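Local coordinates for protein DNMT2 (Spodoptera frugiperda, PDB 4H0N) that probably methylates a cytosine in the anticodon loop of tRNA(Asp), with S-adenosyl-L-methionine as methyl donor, and probably has DNA cytosine-5 methyltransferase activity too, at residues I6-S11 / S41-N46; G15-W20 / P48-L53. The protein carries 3 engineered substitutions. All blocks are in the same frame, centred on the assembly; numbering follows the deposited sequence.

Interaction 1 (I6-S11 / S41-N46); sequences ILELYS and SVYKHN. With SAH (S-adenosyl-L-homocysteine), chain E.
Tyr43 and Glu8 meet between helix 37-46 and strand 4-9, and a single hydrogen bond joins them. Tyr43 OH donates to Glu8 OE2 at 2.8 Å, on the syn lone pair of that oxygen. The carboxylate lies at the edge of the phenol ring, with the two planes turned 59° apart. Glu8 gets there on an extended chain: CG stands anti to the backbone N (chi1 -175°), and the bonds beyond it run nearly straight out. Its other oxygen, OE1, is taken by the backbone N of His17.

Apolar contact is slight. Ser11 CB rests 4.1 Å from Tyr43 CE1, where the strand has already given way to the loop.

The bound S-adenosyl-L-homocysteine touches this same loop. Tyr10 brings CD2 to 3.5 Å from C4 of the ligand's adenine, while ribose O4' lies in the plane of the tyrosine ring, at its edge. Ser11 passes its carbonyl O close to the ligand's CA.

Glu8 is thus a buried carboxylate whose two oxygens each meet a donor, a pairing that would probably help offset the cost of burying its negative charge.

Interaction 2 (G15-W20 / P48-L53); sequences GMHCAW and PETNLL
At the edge of the Rossmann-like sheet of this C5-methyltransferase, the helix after the first strand meets the turn leading into edge strand 52-53, and His17 and Thr50 make the junction. Thr50 OG1 sits in the plane of the imidazole, at its edge, 3.1 Å from His17 CE1. The hydroxyl therefore faces a ring carbon, with both ring nitrogens farther off.

The firmer polar partner of His17 lies on helix 37-46: ND1 is hydrogen-bonded to Tyr43 OH. With CG anti to the backbone N (chi1 -164°), the imidazole leaves helix 15-23 and brings CE1 to the turn. Phe47 stacks on the ring and probably helps hold its tilt.

Glu49 adds a looser approach from the exposed end of the turn. Its chain folds back at chi2 (-76°), which carries OE2 to 4.0 Å from His17 CE1, the carboxylate plane 69° from that of the ring. Thr50 OG1 also gives Glu49 OE2 a weak hydrogen bond of 3.3 Å, tying the two turn residues together beside the imidazole. Replacing this histidine with an alanine would remove the ring, and would probably leave Tyr43 OH without its nitrogen partner and Phe47 without the ring it stacks on, opening a gap between helix and turn.

Just beyond, the backbones of Asn51 and Leu53 pair with Ala32 and set the edge strand on its neighbour. At the start of the helix, the backbone N of Gly15 hydrogen-bonds OXT of S-adenosyl-L-homocysteine. A glycine-containing loop running into a helix that receives the cofactor's carboxylate end is the arrangement of class I SAM-dependent methyltransferases.

From the N terminus the chain runs through strand 4-9, helix 15-23, strand 27-33, helix 37-46 and edge strand 52-53, two successive beta-alpha-beta units of one sheet. Interaction 1 closes the loop from 6-11 to 41-46. Interaction 2 opens inside that loop, at 15-20, and closes after it, at 48-53, so the two cross without nesting. Their centres are about 4 Å apart, and they meet through His17, whose backbone and ring both bond to residues of interaction 1; Thr50 CG2 also packs against Tyr43 OH at 3.4 Å. First strand, both helices and the turn before the edge strand are thereby drawn together beside the cofactor pocket.

Interaction 1 (I6-S11 / S41-N46)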
ATOM      1  N   ILE A   6       7.085  -5.285 -17.943  1.00 28.68           N
ATOM      2  CA  ILE A   6       6.269  -4.465 -17.055  1.00 28.18           C
ATOM      3  C   ILE A   6       6.764  -3.020 -16.933  1.00 25.42           C
ATOM      4  O   ILE A   6       7.960  -2.754 -16.805  1.00 22.32           O
ATOM      5  CB  ILE A   6       6.102  -5.108 -15.650  1.00 19.37           C
ATOM      6  CG1 ILE A   6       5.268  -6.387 -15.735  1.00 21.88           C
ATOM      7  CG2 ILE A   6       5.409  -4.157 -14.698  1.00 18.53           C
ATOM      8  CD1 ILE A   6       6.076  -7.644 -15.853  1.00 23.89           C
ATOM      9  N   LEU A   7       5.820  -2.090 -17.011  1.00 22.13           N
ATOM     10  CA  LEU A   7       6.066  -0.711 -16.646  1.00 24.97           C
ATOM     11  C   LEU A   7       5.420  -0.487 -15.294  1.00 27.84           C
ATOM     12  O   LEU A   7       4.214  -0.681 -15.128  1.00 23.74           O
ATOM     13  CB  LEU A   7       5.463   0.236 -17.677  1.00 28.65           C
ATOM     14  CG  LEU A   7       5.661   1.713 -17.348  1.00 32.03           C
ATOM     15  CD1 LEU A   7       7.124   1.992 -17.038  1.00 27.68           C
ATOM     16  CD2 LEU A   7       5.174   2.584 -18.496  1.00 38.95           C
ATOM     17  N   GLU A   8       6.231  -0.093 -14.321  1.00 32.76           N
ATOM     18  CA  GLU A   8       5.759   0.078 -12.955  1.00 31.91           C
ATOM     19  C   GLU A   8       5.702   1.561 -12.599  1.00 25.88           C
ATOM     20  O   GLU A   8       6.729   2.176 -12.325  1.00 23.65           O
ATOM     21  CB  GLU A   8       6.691  -0.670 -12.006  1.00 30.18           C
ATOM     22  CG  GLU A   8       6.270  -0.680 -10.558  1.00 18.03           C
ATOM     23  CD  GLU A   8       7.347  -1.271  -9.678  1.00 32.80           C
ATOM     24  OE1 GLU A   8       7.073  -1.522  -8.482  1.00 36.45           O
ATOM     25  OE2 GLU A   8       8.473  -1.482 -10.188  1.00 25.48           O
ATOM     26  N   LEU A   9       4.497   2.126 -12.613  1.00 20.58           N
ATOM     27  CA  LEU A   9       4.309   3.558 -12.390  1.00 18.01           C
ATOM     28  C   LEU A   9       3.986   3.874 -10.944  1.00 23.21           C
ATOM     29  O   LEU A   9       3.273   3.116 -10.284  1.00 30.94           O
ATOM     30  CB  LEU A   9       3.177   4.080 -13.259  1.00 18.00           C
ATOM     31  CG  LEU A   9       3.326   3.844 -14.753  1.00 18.15           C
ATOM     32  CD1 LEU A   9       2.133   4.449 -15.473  1.00 18.24           C
ATOM     33  CD2 LEU A   9       4.638   4.441 -15.237  1.00 18.92           C
ATOM     34  N   TYR A  10       4.483   5.014 -10.471  1.00 19.40           N
ATOM     35  CA  TYR A  10       4.387   5.374  -9.064  1.00 23.62           C
ATOM     36  C   TYR A  10       4.970   4.226  -8.244  1.00 25.09           C
ATOM     37  O   TYR A  10       4.356   3.742  -7.293  1.00 19.94           O
ATOM     38  CB  TYR A  10       2.940   5.655  -8.675  1.00 18.50           C
ATOM     39  CG  TYR A  10       2.220   6.564  -9.644  1.00 18.89           C
ATOM     40  CD1 TYR A  10       1.429   6.043 -10.658  1.00 18.57           C
ATOM     41  CD2 TYR A  10       2.327   7.946  -9.546  1.00 19.74           C
ATOM     42  CE1 TYR A  10       0.761   6.870 -11.546  1.00 21.33           C
ATOM     43  CE2 TYR A  10       1.663   8.780 -10.424  1.00 21.44           C
ATOM     44  CZ  TYR A  10       0.879   8.236 -11.426  1.00 30.88           C
ATOM     45  OH  TYR A  10       0.210   9.055 -12.319  1.00 41.41           O
ATOM     46  N   SER A  11       6.171   3.809  -8.641  1.00 26.25           N
ATOM     47  CA  SER A  11       6.800   2.592  -8.146  1.00 20.01           C
ATOM     48  C   SER A  11       7.030   2.559  -6.638  1.00 18.49           C
ATOM     49  O   SER A  11       7.032   1.485  -6.040  1.00 21.72           O
ATOM     50  CB  SER A  11       8.122   2.349  -8.878  1.00 19.23           C
ATOM     51  OG  SER A  11       9.016   3.425  -8.673  1.00 28.90           O
ATOM     52  N   SER A  41      15.698   5.504  -3.770  1.00 26.56           N
ATOM     53  CA  SER A  41      16.921   4.986  -3.164  1.00 28.00           C
ATOM     54  C   SER A  41      16.644   3.645  -2.505  1.00 26.38           C
ATOM     55  O   SER A  41      17.452   2.720  -2.577  1.00 24.88           O
ATOM     56  CB  SER A  41      17.473   5.966  -2.132  1.00 44.06           C
ATOM     57  OG  SER A  41      16.738   5.893  -0.925  1.00 53.31           O
ATOM     58  N   VAL A  42      15.487   3.550  -1.862  1.00 23.92           N
ATOM     59  CA  VAL A  42      15.045   2.310  -1.246  1.00 22.94           C
ATOM     60  C   VAL A  42      14.789   1.269  -2.325  1.00 22.81           C
ATOM     61  O   VAL A  42      15.149   0.101  -2.177  1.00 25.74           O
ATOM     62  CB  VAL A  42      13.762   2.536  -0.442  1.00 22.14           C
ATOM     63  CG1 VAL A  42      13.179   1.212   0.027  1.00 21.97           C
ATOM     64  CG2 VAL A  42      14.043   3.463   0.728  1.00 22.44           C
ATOM     65  N   TYR A  43      14.170   1.703  -3.417  1.00 28.69           N
ATOM     66  CA  TYR A  43      13.883   0.813  -4.535  1.00 30.94           C
ATOM     67  C   TYR A  43      15.180   0.278  -5.139  1.00 34.81           C
ATOM     68  O   TYR A  43      15.283  -0.909  -5.443  1.00 33.24           O
ATOM     69  CB  TYR A  43      13.044   1.526  -5.607  1.00 23.83           C
ATOM     70  CG  TYR A  43      12.545   0.617  -6.716  1.00 26.14           C
ATOM     71  CD1 TYR A  43      11.218   0.212  -6.762  1.00 27.51           C
ATOM     72  CD2 TYR A  43      13.400   0.164  -7.714  1.00 22.15           C
ATOM     73  CE1 TYR A  43      10.755  -0.624  -7.769  1.00 25.91           C
ATOM     74  CE2 TYR A  43      12.952  -0.675  -8.717  1.00 37.62           C
ATOM     75  CZ  TYR A  43      11.626  -1.068  -8.746  1.00 32.83           C
ATOM     76  OH  TYR A  43      11.175  -1.901  -9.756  1.00 29.18           O
ATOM     77  N   LYS A  44      16.163   1.157  -5.312  1.00 44.68           N
ATOM     78  CA  LYS A  44      17.433   0.769  -5.923  1.00 44.16           C
ATOM     79  C   LYS A  44      18.190  -0.215  -5.043  1.00 44.27           C
ATOM     80  O   LYS A  44      18.956  -1.048  -5.526  1.00 48.06           O
ATOM     81  CB  LYS A  44      18.300   1.998  -6.196  1.00 31.15           C
ATOM     82  CG  LYS A  44      18.559   2.246  -7.674  1.00 42.90           C
ATOM     83  CD  LYS A  44      19.646   3.292  -7.912  1.00 54.14           C
ATOM     84  CE  LYS A  44      21.017   2.808  -7.456  1.00 62.37           C
ATOM     85  NZ  LYS A  44      21.296   3.113  -6.019  1.00 68.89           N
ATOM     86  N   HIS A  45      17.961  -0.111  -3.742  1.00 35.72           N
ATOM     87  CA  HIS A  45      18.646  -0.950  -2.783  1.00 31.36           C
ATOM     88  C   HIS A  45      18.218  -2.400  -2.951  1.00 32.84           C
ATOM     89  O   HIS A  45      19.035  -3.316  -2.859  1.00 34.14           O
ATOM     90  CB  HIS A  45      18.355  -0.470  -1.363  1.00 31.45           C
ATOM     91  CG  HIS A  45      18.961  -1.329  -0.304  1.00 39.52           C
ATOM     92  ND1 HIS A  45      20.302  -1.278   0.021  1.00 43.10           N
ATOM     93  CD2 HIS A  45      18.416  -2.277   0.496  1.00 44.13           C
ATOM     94  CE1 HIS A  45      20.550  -2.152   0.980  1.00 49.85           C
ATOM     95  NE2 HIS A  45      19.429  -2.770   1.286  1.00 50.15           N
ATOM     96  N   ASN A  46      16.931  -2.606  -3.205  1.00 25.76           N
ATOM     97  CA  ASN A  46      16.396  -3.956  -3.314  1.00 30.24           C
ATOM     98  C   ASN A  46      16.376  -4.490  -4.735  1.00 31.85           C
ATOM     99  O   ASN A  46      16.324  -5.703  -4.951  1.00 27.78           O
ATOM    100  CB  ASN A  46      15.002  -4.026  -2.701  1.00 33.70           C
ATOM    101  CG  ASN A  46      15.035  -3.912  -1.201  1.00 38.86           C
ATOM    102  OD1 ASN A  46      15.373  -4.871  -0.505  1.00 46.22           O
ATOM    103  ND2 ASN A  46      14.698  -2.733  -0.687  1.00 36.23           N
TER
HETATM  104  N   SAH E 401       2.980   1.562  -4.649  1.00 43.75           N
HETATM  105  CA  SAH E 401       4.229   2.249  -4.339  1.00 46.02           C
HETATM  106  CB  SAH E 401       4.041   3.751  -4.092  1.00 51.64           C
HETATM  107  CG  SAH E 401       2.628   4.326  -4.160  1.00 52.19           C
HETATM  108  SD  SAH E 401       2.518   5.907  -3.277  1.00 73.97           S
HETATM  109  C   SAH E 401       4.984   1.578  -3.186  1.00 43.48           C
HETATM  110  O   SAH E 401       5.615   2.240  -2.360  1.00 54.19           O
HETATM  111  OXT SAH E 401       4.996   0.355  -3.058  1.00 28.29           O
HETATM  112  C5' SAH E 401       2.688   6.880  -4.798  1.00 73.23           C
HETATM  113  C4' SAH E 401       4.122   7.304  -5.118  1.00 77.77           C
HETATM  114  O4' SAH E 401       4.174   7.818  -6.435  1.00 78.51           O
HETATM  115  C3' SAH E 401       4.666   8.394  -4.204  1.00 82.59           C
HETATM  116  O3' SAH E 401       5.698   7.868  -3.398  1.00 87.92           O
HETATM  117  C2' SAH E 401       5.213   9.475  -5.125  1.00 77.04           C
HETATM  118  O2' SAH E 401       6.570   9.742  -4.856  1.00 76.28           O
HETATM  119  C1' SAH E 401       5.075   8.906  -6.525  1.00 73.47           C
HETATM  120  N9  SAH E 401       4.569   9.913  -7.481  1.00 66.95           N
HETATM  121  C8  SAH E 401       3.583  10.842  -7.261  1.00 65.34           C
HETATM  122  N7  SAH E 401       3.415  11.570  -8.389  1.00 61.67           N
HETATM  123  C5  SAH E 401       4.279  11.123  -9.328  1.00 55.84           C
HETATM  124  C6  SAH E 401       4.525  11.509 -10.642  1.00 48.13           C
HETATM  125  N6  SAH E 401       3.837  12.506 -11.190  1.00 39.35           N
HETATM  126  N1  SAH E 401       5.491  10.850 -11.375  1.00 51.61           N
HETATM  127  C2  SAH E 401       6.208   9.817 -10.804  1.00 53.69           C
HETATM  128  N3  SAH E 401       5.960   9.439  -9.499  1.00 57.66           N
HETATM  129  C4  SAH E 401       5.011  10.081  -8.771  1.00 59.93           C

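Interaction 2 (G15-W20 / P48-L53)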
ATOM      1  N   GLY A  15       6.580  -2.233  -4.136  1.00 40.34           N
ATOM      2  CA  GLY A  15       5.703  -3.303  -3.693  1.00 40.88           C
ATOM      3  C   GLY A  15       5.168  -4.111  -4.861  1.00 40.16           C
ATOM      4  O   GLY A  15       5.024  -5.332  -4.774  1.00 40.51           O
ATOM      5  N   MET A  16       4.870  -3.417  -5.955  1.00 43.22           N
ATOM      6  CA  MET A  16       4.434  -4.056  -7.187  1.00 34.72           C
ATOM      7  C   MET A  16       5.460  -5.092  -7.634  1.00 32.32           C
ATOM      8  O   MET A  16       5.121  -6.251  -7.879  1.00 35.28           O
ATOM      9  CB  MET A  16       4.256  -3.004  -8.276  1.00 40.40           C
ATOM     10  CG  MET A  16       3.138  -2.018  -8.009  1.00 44.18           C
ATOM     11  SD  MET A  16       1.528  -2.823  -8.007  1.00 45.85           S
ATOM     12  CE  MET A  16       0.436  -1.416  -8.173  1.00 44.43           C
ATOM     13  N   HIS A  17       6.715  -4.660  -7.722  1.00 27.19           N
ATOM     14  CA  HIS A  17       7.827  -5.521  -8.101  1.00 28.18           C
ATOM     15  C   HIS A  17       7.913  -6.743  -7.190  1.00 37.24           C
ATOM     16  O   HIS A  17       8.179  -7.854  -7.646  1.00 48.93           O
ATOM     17  CB  HIS A  17       9.129  -4.725  -8.040  1.00 32.03           C
ATOM     18  CG  HIS A  17      10.271  -5.361  -8.763  1.00 37.20           C
ATOM     19  ND1 HIS A  17      11.386  -4.654  -9.158  1.00 44.75           N
ATOM     20  CD2 HIS A  17      10.478  -6.642  -9.162  1.00 35.66           C
ATOM     21  CE1 HIS A  17      12.228  -5.469  -9.770  1.00 45.43           C
ATOM     22  NE2 HIS A  17      11.704  -6.674  -9.783  1.00 42.80           N
ATOM     23  N   CYS A  18       7.677  -6.536  -5.899  1.00 20.91           N
ATOM     24  CA  CYS A  18       7.680  -7.640  -4.954  1.00 21.81           C
ATOM     25  C   CYS A  18       6.524  -8.590  -5.203  1.00 21.92           C
ATOM     26  O   CYS A  18       6.650  -9.793  -5.003  1.00 22.99           O
ATOM     27  CB  CYS A  18       7.624  -7.120  -3.522  1.00 21.79           C
ATOM     28  SG  CYS A  18       9.216  -6.580  -2.909  1.00 48.92           S
ATOM     29  N   ALA A  19       5.401  -8.038  -5.646  1.00 21.84           N
ATOM     30  CA  ALA A  19       4.198  -8.822  -5.871  1.00 24.43           C
ATOM     31  C   ALA A  19       4.289  -9.634  -7.164  1.00 32.09           C
ATOM     32  O   ALA A  19       3.769 -10.749  -7.248  1.00 33.42           O
ATOM     33  CB  ALA A  19       2.978  -7.916  -5.885  1.00 20.17           C
ATOM     34  N   TRP A  20       4.953  -9.071  -8.167  1.00 31.41           N
ATOM     35  CA  TRP A  20       5.146  -9.765  -9.435  1.00 26.30           C
ATOM     36  C   TRP A  20       5.954 -11.045  -9.244  1.00 32.45           C
ATOM     37  O   TRP A  20       5.669 -12.067  -9.869  1.00 35.92           O
ATOM     38  CB  TRP A  20       5.845  -8.861 -10.447  1.00 20.93           C
ATOM     39  CG  TRP A  20       6.011  -9.524 -11.771  1.00 25.26           C
ATOM     40  CD1 TRP A  20       7.154 -10.074 -12.281  1.00 22.84           C
ATOM     41  CD2 TRP A  20       4.992  -9.736 -12.752  1.00 20.99           C
ATOM     42  NE1 TRP A  20       6.908 -10.603 -13.522  1.00 22.85           N
ATOM     43  CE2 TRP A  20       5.586 -10.411 -13.831  1.00 24.38           C
ATOM     44  CE3 TRP A  20       3.633  -9.410 -12.820  1.00 20.09           C
ATOM     45  CZ2 TRP A  20       4.870 -10.772 -14.970  1.00 28.25           C
ATOM     46  CZ3 TRP A  20       2.923  -9.769 -13.951  1.00 27.24           C
ATOM     47  CH2 TRP A  20       3.542 -10.441 -15.011  1.00 27.40           C
ATOM     48  N   PRO A  48      18.798  -3.455  -7.597  1.00 41.14           N
ATOM     49  CA  PRO A  48      19.907  -2.779  -8.281  1.00 45.76           C
ATOM     50  C   PRO A  48      19.862  -2.978  -9.795  1.00 53.15           C
ATOM     51  O   PRO A  48      20.410  -2.172 -10.542  1.00 62.38           O
ATOM     52  CB  PRO A  48      21.146  -3.489  -7.726  1.00 31.83           C
ATOM     53  CG  PRO A  48      20.712  -4.091  -6.450  1.00 31.25           C
ATOM     54  CD  PRO A  48      19.281  -4.464  -6.638  1.00 33.93           C
ATOM     55  N   GLU A  49      19.210  -4.049 -10.228  1.00 59.70           N
ATOM     56  CA  GLU A  49      19.205  -4.458 -11.627  1.00 59.43           C
ATOM     57  C   GLU A  49      18.155  -3.725 -12.461  1.00 48.23           C
ATOM     58  O   GLU A  49      18.245  -3.680 -13.687  1.00 45.84           O
ATOM     59  CB  GLU A  49      18.974  -5.975 -11.721  1.00 70.03           C
ATOM     60  CG  GLU A  49      17.526  -6.438 -11.426  1.00 73.61           C
ATOM     61  CD  GLU A  49      17.158  -6.436  -9.940  1.00 66.75           C
ATOM     62  OE1 GLU A  49      18.029  -6.149  -9.094  1.00 68.54           O
ATOM     63  OE2 GLU A  49      15.987  -6.730  -9.618  1.00 57.18           O
ATOM     64  N   THR A  50      17.168  -3.146 -11.788  1.00 34.77           N
ATOM     65  CA  THR A  50      15.977  -2.644 -12.461  1.00 27.55           C
ATOM     66  C   THR A  50      16.073  -1.190 -12.923  1.00 31.25           C
ATOM     67  O   THR A  50      16.483  -0.311 -12.164  1.00 39.30           O
ATOM     68  CB  THR A  50      14.756  -2.811 -11.555  1.00 32.53           C
ATOM     69  OG1 THR A  50      14.584  -4.203 -11.263  1.00 38.20           O
ATOM     70  CG2 THR A  50      13.500  -2.267 -12.216  1.00 30.88           C
ATOM     71  N   ASN A  51      15.684  -0.945 -14.172  1.00 41.39           N
ATOM     72  CA  ASN A  51      15.587   0.410 -14.708  1.00 50.28           C
ATOM     73  C   ASN A  51      14.640   1.295 -13.903  1.00 47.68           C
ATOM     74  O   ASN A  51      13.417   1.133 -13.955  1.00 39.32           O
ATOM     75  CB  ASN A  51      15.132   0.369 -16.166  1.00 60.78           C
ATOM     76  CG  ASN A  51      16.238   0.725 -17.131  1.00 69.72           C
ATOM     77  OD1 ASN A  51      16.912   1.744 -16.973  1.00 79.40           O
ATOM     78  ND2 ASN A  51      16.435  -0.117 -18.141  1.00 69.25           N
ATOM     79  N   LEU A  52      15.214   2.235 -13.159  1.00 45.99           N
ATOM     80  CA  LEU A  52      14.432   3.151 -12.341  1.00 41.72           C
ATOM     81  C   LEU A  52      14.651   4.593 -12.786  1.00 42.64           C
ATOM     82  O   LEU A  52      15.781   5.082 -12.810  1.00 44.96           O
ATOM     83  CB  LEU A  52      14.789   2.975 -10.866  1.00 41.69           C
ATOM     84  CG  LEU A  52      14.396   4.068  -9.872  1.00 39.29           C
ATOM     85  CD1 LEU A  52      12.883   4.234  -9.779  1.00 38.67           C
ATOM     86  CD2 LEU A  52      14.993   3.747  -8.514  1.00 36.06           C
ATOM     87  N   LEU A  53      13.562   5.269 -13.136  1.00 34.14           N
ATOM     88  CA  LEU A  53      13.653   6.613 -13.693  1.00 31.64           C
ATOM     89  C   LEU A  53      13.034   7.676 -12.793  1.00 31.25           C
ATOM     90  O   LEU A  53      11.854   7.615 -12.459  1.00 23.60           O
ATOM     91  CB  LEU A  53      12.997   6.644 -15.071  1.00 26.89           C
ATOM     92  CG  LEU A  53      13.408   5.436 -15.913  1.00 31.73           C
ATOM     93  CD1 LEU A  53      12.606   5.376 -17.187  1.00 32.46           C
ATOM     94  CD2 LEU A  53      14.897   5.464 -16.217  1.00 34.35           C
TER